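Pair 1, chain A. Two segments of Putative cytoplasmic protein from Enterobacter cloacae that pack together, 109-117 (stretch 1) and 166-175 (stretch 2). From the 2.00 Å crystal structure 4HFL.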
# COMPACT_ATOMS: atom_id res chain seq x y z
N ALA A 109 -0.30 -13.15 6.53
CA ALA A 109 -0.58 -12.07 7.48
C ALA A 109 -0.66 -12.56 8.91
O ALA A 109 -1.13 -13.68 9.18
CB ALA A 109 -1.86 -11.40 7.14
N ASP A 110 -0.21 -11.71 9.83
CA ASP A 110 -0.31 -11.99 11.24
C ASP A 110 -1.75 -11.90 11.70
O ASP A 110 -2.16 -12.62 12.61
CB ASP A 110 0.49 -10.95 12.01
CG ASP A 110 1.99 -11.14 11.82
OD1 ASP A 110 2.44 -12.31 11.88
OD2 ASP A 110 2.68 -10.14 11.57
N ILE A 111 -2.51 -10.99 11.10
CA ILE A 111 -3.90 -10.80 11.50
C ILE A 111 -4.74 -10.53 10.27
O ILE A 111 -4.36 -9.72 9.43
CB ILE A 111 -4.07 -9.60 12.47
CG1 ILE A 111 -3.29 -9.84 13.78
CG2 ILE A 111 -5.56 -9.34 12.79
CD1 ILE A 111 -3.15 -8.59 14.65
N SER A 112 -5.88 -11.20 10.17
CA SER A 112 -6.88 -10.86 9.16
C SER A 112 -8.25 -11.02 9.82
O SER A 112 -8.59 -12.11 10.25
CB SER A 112 -6.75 -11.79 7.95
OG SER A 112 -7.78 -11.54 7.01
N VAL A 113 -9.01 -9.92 9.91
CA VAL A 113 -10.29 -9.95 10.61
C VAL A 113 -11.40 -9.27 9.80
O VAL A 113 -11.15 -8.30 9.08
CB VAL A 113 -10.21 -9.26 11.98
CG1 VAL A 113 -9.39 -10.11 12.95
CG2 VAL A 113 -9.58 -7.85 11.83
N SER A 114 -12.60 -9.81 9.92
CA SER A 114 -13.76 -9.19 9.31
C SER A 114 -14.19 -8.03 10.21
O SER A 114 -13.76 -7.94 11.37
CB SER A 114 -14.89 -10.21 9.13
OG SER A 114 -15.20 -10.84 10.36
N SER A 115 -15.00 -7.13 9.66
CA SER A 115 -15.49 -5.97 10.42
C SER A 115 -14.40 -5.31 11.27
O SER A 115 -14.48 -5.32 12.51
CB SER A 115 -16.64 -6.40 11.32
OG SER A 115 -17.65 -7.07 10.59
N PRO A 116 -13.39 -4.74 10.62
CA PRO A 116 -12.17 -4.27 11.29
C PRO A 116 -12.32 -2.99 12.12
O PRO A 116 -12.86 -1.99 11.64
CB PRO A 116 -11.23 -3.98 10.13
CG PRO A 116 -12.15 -3.57 9.00
CD PRO A 116 -13.36 -4.48 9.16
N THR A 117 -11.79 -3.03 13.34
CA THR A 117 -11.78 -1.89 14.26
C THR A 117 -10.37 -1.72 14.81
O THR A 117 -9.60 -2.68 14.82
CB THR A 117 -12.73 -2.16 15.43
OG1 THR A 117 -12.26 -3.31 16.15
CG2 THR A 117 -14.13 -2.40 14.91
N ILE A 166 -17.28 1.06 2.54
CA ILE A 166 -17.60 0.19 3.66
C ILE A 166 -16.54 -0.88 3.76
O ILE A 166 -16.41 -1.70 2.86
CB ILE A 166 -18.97 -0.49 3.51
CG1 ILE A 166 -20.07 0.52 3.16
CG2 ILE A 166 -19.33 -1.25 4.79
CD1 ILE A 166 -20.45 1.46 4.29
N PRO A 167 -15.76 -0.86 4.85
CA PRO A 167 -14.69 -1.84 5.09
C PRO A 167 -15.24 -3.16 5.65
O PRO A 167 -16.12 -3.16 6.52
CB PRO A 167 -13.81 -1.13 6.12
CG PRO A 167 -14.78 -0.29 6.90
CD PRO A 167 -15.85 0.14 5.93
N THR A 168 -14.74 -4.29 5.15
CA THR A 168 -15.22 -5.59 5.58
C THR A 168 -14.10 -6.52 6.08
O THR A 168 -14.39 -7.57 6.66
CB THR A 168 -16.01 -6.30 4.46
OG1 THR A 168 -15.19 -6.42 3.29
CG2 THR A 168 -17.26 -5.49 4.11
N ASN A 169 -12.85 -6.12 5.85
CA ASN A 169 -11.70 -6.89 6.32
C ASN A 169 -10.52 -5.96 6.57
O ASN A 169 -10.40 -4.91 5.91
CB ASN A 169 -11.27 -7.94 5.27
CG ASN A 169 -10.01 -8.70 5.70
OD1 ASN A 169 -8.88 -8.25 5.50
ND2 ASN A 169 -10.22 -9.86 6.31
N ALA A 170 -9.67 -6.32 7.53
CA ALA A 170 -8.35 -5.69 7.64
C ALA A 170 -7.37 -6.83 7.77
O ALA A 170 -7.64 -7.81 8.49
CB ALA A 170 -8.25 -4.79 8.84
N THR A 171 -6.25 -6.70 7.07
CA THR A 171 -5.21 -7.71 7.01
C THR A 171 -3.89 -6.98 7.28
O THR A 171 -3.63 -5.91 6.71
CB THR A 171 -5.21 -8.38 5.61
OG1 THR A 171 -6.43 -9.10 5.42
CG2 THR A 171 -4.06 -9.36 5.45
N PHE A 172 -3.07 -7.56 8.14
CA PHE A 172 -1.99 -6.85 8.80
C PHE A 172 -0.76 -7.71 9.03
O PHE A 172 -0.88 -8.87 9.49
CB PHE A 172 -2.50 -6.34 10.15
CG PHE A 172 -1.40 -5.83 11.06
CD1 PHE A 172 -0.97 -4.52 10.96
CD2 PHE A 172 -0.80 -6.67 12.00
CE1 PHE A 172 0.05 -4.05 11.78
CE2 PHE A 172 0.22 -6.20 12.83
CZ PHE A 172 0.64 -4.88 12.72
N TRP A 173 0.41 -7.12 8.74
CA TRP A 173 1.73 -7.71 9.05
C TRP A 173 2.50 -6.80 9.99
O TRP A 173 2.66 -5.60 9.72
CB TRP A 173 2.59 -7.87 7.78
CG TRP A 173 2.07 -8.85 6.75
CD1 TRP A 173 2.51 -10.12 6.56
CD2 TRP A 173 1.07 -8.61 5.75
NE1 TRP A 173 1.82 -10.71 5.52
CE2 TRP A 173 0.94 -9.80 5.01
CE3 TRP A 173 0.26 -7.51 5.42
CZ2 TRP A 173 0.02 -9.93 3.96
CZ3 TRP A 173 -0.64 -7.64 4.38
CH2 TRP A 173 -0.76 -8.85 3.66
N SER A 174 3.02 -7.36 11.08
CA SER A 174 3.87 -6.61 11.99
C SER A 174 5.21 -6.28 11.34
O SER A 174 5.80 -7.11 10.64
CB SER A 174 4.14 -7.42 13.28
OG SER A 174 3.01 -7.40 14.13
N LEU A 175 5.69 -5.06 11.57
CA LEU A 175 7.05 -4.70 11.19
C LEU A 175 7.81 -4.30 12.43
O LEU A 175 7.26 -3.61 13.31
CB LEU A 175 7.05 -3.58 10.15
CG LEU A 175 6.35 -3.81 8.79
CD1 LEU A 175 6.54 -2.60 7.90
CD2 LEU A 175 6.85 -5.07 8.07
O HOH W 1 -17.44 -6.97 7.87

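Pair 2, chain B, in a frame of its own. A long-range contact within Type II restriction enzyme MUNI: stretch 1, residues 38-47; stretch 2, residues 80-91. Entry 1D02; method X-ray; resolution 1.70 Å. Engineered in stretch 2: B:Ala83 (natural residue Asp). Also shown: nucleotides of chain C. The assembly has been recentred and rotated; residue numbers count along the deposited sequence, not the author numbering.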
# COMPACT_ATOMS: atom_id res chain seq x y z
N THR B 38 -11.04 19.84 25.25
CA THR B 38 -9.84 19.08 25.58
C THR B 38 -8.63 19.64 24.84
O THR B 38 -8.73 20.61 24.07
CB THR B 38 -9.97 17.58 25.17
OG1 THR B 38 -9.81 17.48 23.74
CG2 THR B 38 -11.35 17.01 25.57
N LYS B 39 -7.49 19.00 25.06
CA LYS B 39 -6.26 19.42 24.42
C LYS B 39 -6.14 18.83 23.02
O LYS B 39 -5.20 19.16 22.29
CB LYS B 39 -5.04 18.97 25.26
CG LYS B 39 -4.90 17.47 25.39
CD LYS B 39 -3.93 17.12 26.53
CE LYS B 39 -3.82 15.61 26.71
NZ LYS B 39 -2.96 15.22 27.88
N TYR B 40 -7.08 17.96 22.64
CA TYR B 40 -7.02 17.36 21.31
C TYR B 40 -7.83 18.15 20.30
O TYR B 40 -8.86 18.73 20.64
CB TYR B 40 -7.54 15.91 21.32
CG TYR B 40 -6.84 15.02 22.32
CD1 TYR B 40 -7.36 14.86 23.59
CD2 TYR B 40 -5.63 14.39 22.00
CE1 TYR B 40 -6.69 14.09 24.55
CE2 TYR B 40 -4.94 13.62 22.96
CZ TYR B 40 -5.48 13.48 24.24
OH TYR B 40 -4.79 12.79 25.22
N VAL B 41 -7.34 18.18 19.07
CA VAL B 41 -8.06 18.85 18.00
C VAL B 41 -8.03 17.93 16.79
O VAL B 41 -7.06 17.21 16.57
CB VAL B 41 -7.43 20.20 17.63
CG1 VAL B 41 -7.39 21.12 18.84
CG2 VAL B 41 -6.03 19.98 17.09
N LEU B 42 -9.12 17.94 16.03
CA LEU B 42 -9.21 17.11 14.84
C LEU B 42 -9.04 18.05 13.65
O LEU B 42 -9.65 19.12 13.60
CB LEU B 42 -10.59 16.46 14.72
CG LEU B 42 -10.78 15.59 13.47
CD1 LEU B 42 -10.12 14.23 13.61
CD2 LEU B 42 -12.27 15.47 13.21
N TYR B 43 -8.22 17.64 12.68
CA TYR B 43 -8.03 18.45 11.47
C TYR B 43 -8.65 17.64 10.33
O TYR B 43 -8.46 16.43 10.26
CB TYR B 43 -6.55 18.63 11.14
CG TYR B 43 -5.75 19.37 12.19
CD1 TYR B 43 -4.55 18.85 12.69
CD2 TYR B 43 -6.18 20.60 12.68
CE1 TYR B 43 -3.78 19.55 13.64
CE2 TYR B 43 -5.42 21.31 13.63
CZ TYR B 43 -4.23 20.77 14.10
OH TYR B 43 -3.48 21.48 15.01
N GLU B 44 -9.40 18.31 9.46
CA GLU B 44 -9.99 17.70 8.27
C GLU B 44 -8.97 18.09 7.19
O GLU B 44 -8.54 19.23 7.10
CB GLU B 44 -11.40 18.29 8.06
CG GLU B 44 -12.32 17.97 9.26
CD GLU B 44 -13.57 18.85 9.42
OE1 GLU B 44 -14.12 19.34 8.41
OE2 GLU B 44 -14.02 19.02 10.59
N LYS B 45 -8.49 17.15 6.39
CA LYS B 45 -7.48 17.50 5.37
C LYS B 45 -6.26 18.38 5.84
O LYS B 45 -5.98 19.46 5.30
CB LYS B 45 -8.17 18.16 4.15
CG LYS B 45 -7.32 18.25 2.89
CD LYS B 45 -8.13 18.83 1.73
CE LYS B 45 -7.31 18.92 0.45
NZ LYS B 45 -8.07 19.61 -0.64
N PRO B 46 -5.53 17.91 6.86
CA PRO B 46 -4.33 18.58 7.43
C PRO B 46 -3.33 18.82 6.30
O PRO B 46 -3.27 18.05 5.35
CB PRO B 46 -3.81 17.55 8.43
CG PRO B 46 -4.34 16.23 7.87
CD PRO B 46 -5.72 16.59 7.48
N LYS B 47 -2.52 19.88 6.42
CA LYS B 47 -1.55 20.24 5.39
C LYS B 47 -0.09 19.94 5.72
O LYS B 47 0.80 20.36 4.99
CB LYS B 47 -1.71 21.73 5.06
CG LYS B 47 -3.14 22.05 4.61
CD LYS B 47 -3.24 23.42 3.95
CE LYS B 47 -3.12 24.57 4.92
NZ LYS B 47 -3.44 25.87 4.21
N VAL B 80 0.96 14.80 0.03
CA VAL B 80 -0.28 14.08 0.27
C VAL B 80 -1.23 14.88 1.17
O VAL B 80 -0.83 15.85 1.84
CB VAL B 80 -0.02 12.67 0.91
CG1 VAL B 80 0.85 11.80 -0.03
CG2 VAL B 80 0.67 12.86 2.26
N SER B 81 -2.49 14.46 1.19
CA SER B 81 -3.51 15.14 1.96
C SER B 81 -4.31 14.07 2.70
O SER B 81 -5.25 13.47 2.14
CB SER B 81 -4.39 15.94 0.99
OG SER B 81 -5.52 16.49 1.65
N PRO B 82 -3.91 13.77 3.95
CA PRO B 82 -4.61 12.76 4.74
C PRO B 82 -6.07 13.15 4.93
O PRO B 82 -6.40 14.33 4.92
CB PRO B 82 -3.87 12.77 6.07
CG PRO B 82 -2.49 13.13 5.70
CD PRO B 82 -2.72 14.26 4.68
N ALA B 83 -6.94 12.16 5.13
CA ALA B 83 -8.36 12.41 5.36
C ALA B 83 -8.54 13.20 6.66
O ALA B 83 -9.43 14.05 6.76
CB ALA B 83 -9.11 11.09 5.47
N PHE B 84 -7.70 12.91 7.65
CA PHE B 84 -7.80 13.63 8.93
C PHE B 84 -6.52 13.49 9.74
O PHE B 84 -5.60 12.77 9.34
CB PHE B 84 -9.01 13.08 9.75
CG PHE B 84 -8.84 11.67 10.28
CD1 PHE B 84 -8.33 11.43 11.56
CD2 PHE B 84 -9.20 10.56 9.50
CE1 PHE B 84 -8.20 10.13 12.05
CE2 PHE B 84 -9.06 9.26 9.98
CZ PHE B 84 -8.57 9.05 11.26
N ALA B 85 -6.42 14.24 10.83
CA ALA B 85 -5.29 14.09 11.74
C ALA B 85 -5.83 14.44 13.10
O ALA B 85 -6.75 15.25 13.22
CB ALA B 85 -4.13 15.05 11.40
N ILE B 86 -5.24 13.83 14.13
CA ILE B 86 -5.62 14.13 15.50
C ILE B 86 -4.35 14.64 16.18
O ILE B 86 -3.33 13.94 16.21
CB ILE B 86 -6.13 12.89 16.25
CG1 ILE B 86 -7.47 12.48 15.65
CG2 ILE B 86 -6.28 13.21 17.74
CD1 ILE B 86 -7.98 11.19 16.16
N GLU B 87 -4.40 15.87 16.70
CA GLU B 87 -3.23 16.42 17.37
C GLU B 87 -3.46 16.63 18.85
O GLU B 87 -4.55 17.06 19.25
CB GLU B 87 -2.82 17.78 16.77
CG GLU B 87 -1.62 18.42 17.52
CD GLU B 87 -1.09 19.68 16.86
OE1 GLU B 87 -1.66 20.11 15.83
OE2 GLU B 87 -0.10 20.24 17.37
N ASN B 88 -2.46 16.31 19.66
CA ASN B 88 -2.49 16.60 21.09
C ASN B 88 -1.77 17.96 21.08
O ASN B 88 -0.56 18.02 20.83
CB ASN B 88 -1.67 15.57 21.85
CG ASN B 88 -1.47 15.94 23.31
OD1 ASN B 88 -1.43 17.13 23.67
ND2 ASN B 88 -1.31 14.93 24.15
N THR B 89 -2.50 19.05 21.34
CA THR B 89 -1.91 20.39 21.26
C THR B 89 -0.93 20.73 22.39
O THR B 89 -0.27 21.76 22.33
CB THR B 89 -2.97 21.50 21.18
OG1 THR B 89 -3.77 21.48 22.37
CG2 THR B 89 -3.85 21.30 19.95
N GLU B 90 -0.83 19.87 23.40
CA GLU B 90 0.12 20.13 24.48
C GLU B 90 1.48 19.54 24.13
O GLU B 90 2.52 20.16 24.38
CB GLU B 90 -0.35 19.53 25.79
CG GLU B 90 -1.49 20.29 26.42
CD GLU B 90 -1.82 19.77 27.81
OE1 GLU B 90 -2.76 20.33 28.42
OE2 GLU B 90 -1.15 18.81 28.27
N THR B 91 1.47 18.36 23.53
CA THR B 91 2.70 17.68 23.14
C THR B 91 3.08 17.93 21.68
O THR B 91 4.22 17.72 21.27
CB THR B 91 2.55 16.18 23.29
OG1 THR B 91 1.53 15.74 22.39
CG2 THR B 91 2.16 15.78 24.71
P DC C 3 -3.51 12.59 -1.94
OP1 DC C 3 -3.21 12.34 -0.51
OP2 DC C 3 -2.76 11.85 -2.97
O5' DC C 3 -5.06 12.31 -2.13
C5' DC C 3 -6.00 12.99 -1.31
C4' DC C 3 -7.38 12.41 -1.48
O4' DC C 3 -7.89 12.74 -2.80
C3' DC C 3 -7.51 10.89 -1.34
O3' DC C 3 -8.76 10.68 -0.67
C2' DC C 3 -7.56 10.42 -2.78
C1' DC C 3 -8.30 11.56 -3.48
N1 DC C 3 -7.95 11.72 -4.91
C2 DC C 3 -8.99 11.77 -5.86
O2 DC C 3 -10.17 11.71 -5.47
N3 DC C 3 -8.69 11.89 -7.17
C4 DC C 3 -7.42 11.96 -7.56
N4 DC C 3 -7.17 12.03 -8.90
C5 DC C 3 -6.33 11.93 -6.63
C6 DC C 3 -6.65 11.81 -5.31
P DC C 2 -0.27 17.64 -5.17
OP1 DC C 2 0.57 17.73 -3.94
OP2 DC C 2 0.27 17.02 -6.41
O5' DC C 2 -1.59 16.87 -4.76
C5' DC C 2 -2.24 17.22 -3.55
C4' DC C 2 -3.37 16.27 -3.26
O4' DC C 2 -4.45 16.52 -4.18
C3' DC C 2 -3.03 14.78 -3.36
O3' DC C 2 -3.42 14.18 -2.11
C2' DC C 2 -3.82 14.31 -4.58
C1' DC C 2 -4.98 15.29 -4.65
N1 DC C 2 -5.52 15.55 -6.00
C2 DC C 2 -6.89 15.40 -6.23
O2 DC C 2 -7.63 15.06 -5.28
N3 DC C 2 -7.38 15.65 -7.46
C4 DC C 2 -6.57 16.03 -8.45
N4 DC C 2 -7.10 16.30 -9.65
C5 DC C 2 -5.16 16.17 -8.25
C6 DC C 2 -4.69 15.92 -7.02
O HOH W 2 -0.46 15.02 26.97
O HOH W 3 -1.34 16.38 29.88
O HOH W 4 -3.30 17.68 30.15
O HOH W 5 -2.36 11.86 24.43
O HOH W 6 -0.83 17.17 4.20
O HOH W 7 -4.34 18.76 2.69

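Both pairs are two antiparallel strands, with N-to-C directions 168° apart in pair 1 and 160° in pair 2, and fourteen central residues superpose with an RMSD of 0.8 Å. Four successive bridges match; pair 2 adds a fifth, between B:Tyr40 and B:Asn88. In pair 1, A:Val113 N donates to A:Ala170 O and A:Ala170 N to A:Val113 O, both at 2.9 Å; in pair 2, B:Tyr43 N reaches B:Ala85 O at 2.9 Å and B:Ala85 N reaches B:Tyr43 O at 3.0 Å. Between such rungs the CA atoms draw closer, and CA-H...O contacts fill in, as from A:Ser112 CA to A:Ala170 O (3.2 Å) and from B:Leu42 CA to B:Ala85 O (3.5 Å).

The first strand ends alike in both. A:Ser115 and B:Lys45 adopt positive phi, and each still donates across: A:Ser115 N to A:Thr168 O at 3.1 Å, B:Lys45 N to B:Ala83 O at 3.3 Å. B:Ala83 is an engineered residue. Next comes a proline, which has no amide hydrogen to offer another rung but presents a compact apolar ring. A:Pro116 CB lies 3.3 Å from A:Ala170 CB, and B:Pro46 CG 3.7 Å from B:Ala85 CB; the small alanine lets the ring settle close to the strand. A second proline completes each cluster, with A:Pro116 CG 4.1 Å from A:Pro167 CB and B:Pro46 CG 3.9 Å from B:Pro82 CB.

On the face carrying these alanines, the neighbouring positions diverge. A:Ile111 meets A:Phe172 through apolar surface, CD1 to CD2 at 4.0 Å. The matching B:Val41 packs its CG2 3.9 Å from B:Glu87 CB, using the aliphatic part of an acidic side chain. The carboxylate is engaged by the residue matching A:Val113: B:Tyr43 OH donates to B:Glu87 OE1 at a very short 2.4 Å, while its ring edge meets B:Ala85 CB.

The other face reverses the chemistry. A:Ser112 OG donates to A:Thr171 OG1 at 3.2 Å, a polar link suited to an exposed serine. At the same two positions, B:Leu42 CD1 packs 3.8 Å from B:Ile86 CG1; it also lies 3.9 Å from CD1 of B:Phe84, which matches A:Asn169. These hydrophobic contacts help bury B:Ile86 and B:Phe84.

Before the first strand, alongside the end of the second, A:Asp110 OD2 accepts from A:Ser174 N at 2.8 Å, and A:Ala109 CA sits over the A:Trp173 five-membered ring. At the same end of pair 2, residues without a counterpart in pair 1 make the link: B:Lys39 O accepts from both B:Thr89 N (2.9 Å) and B:Thr89 OG1 (2.7 Å).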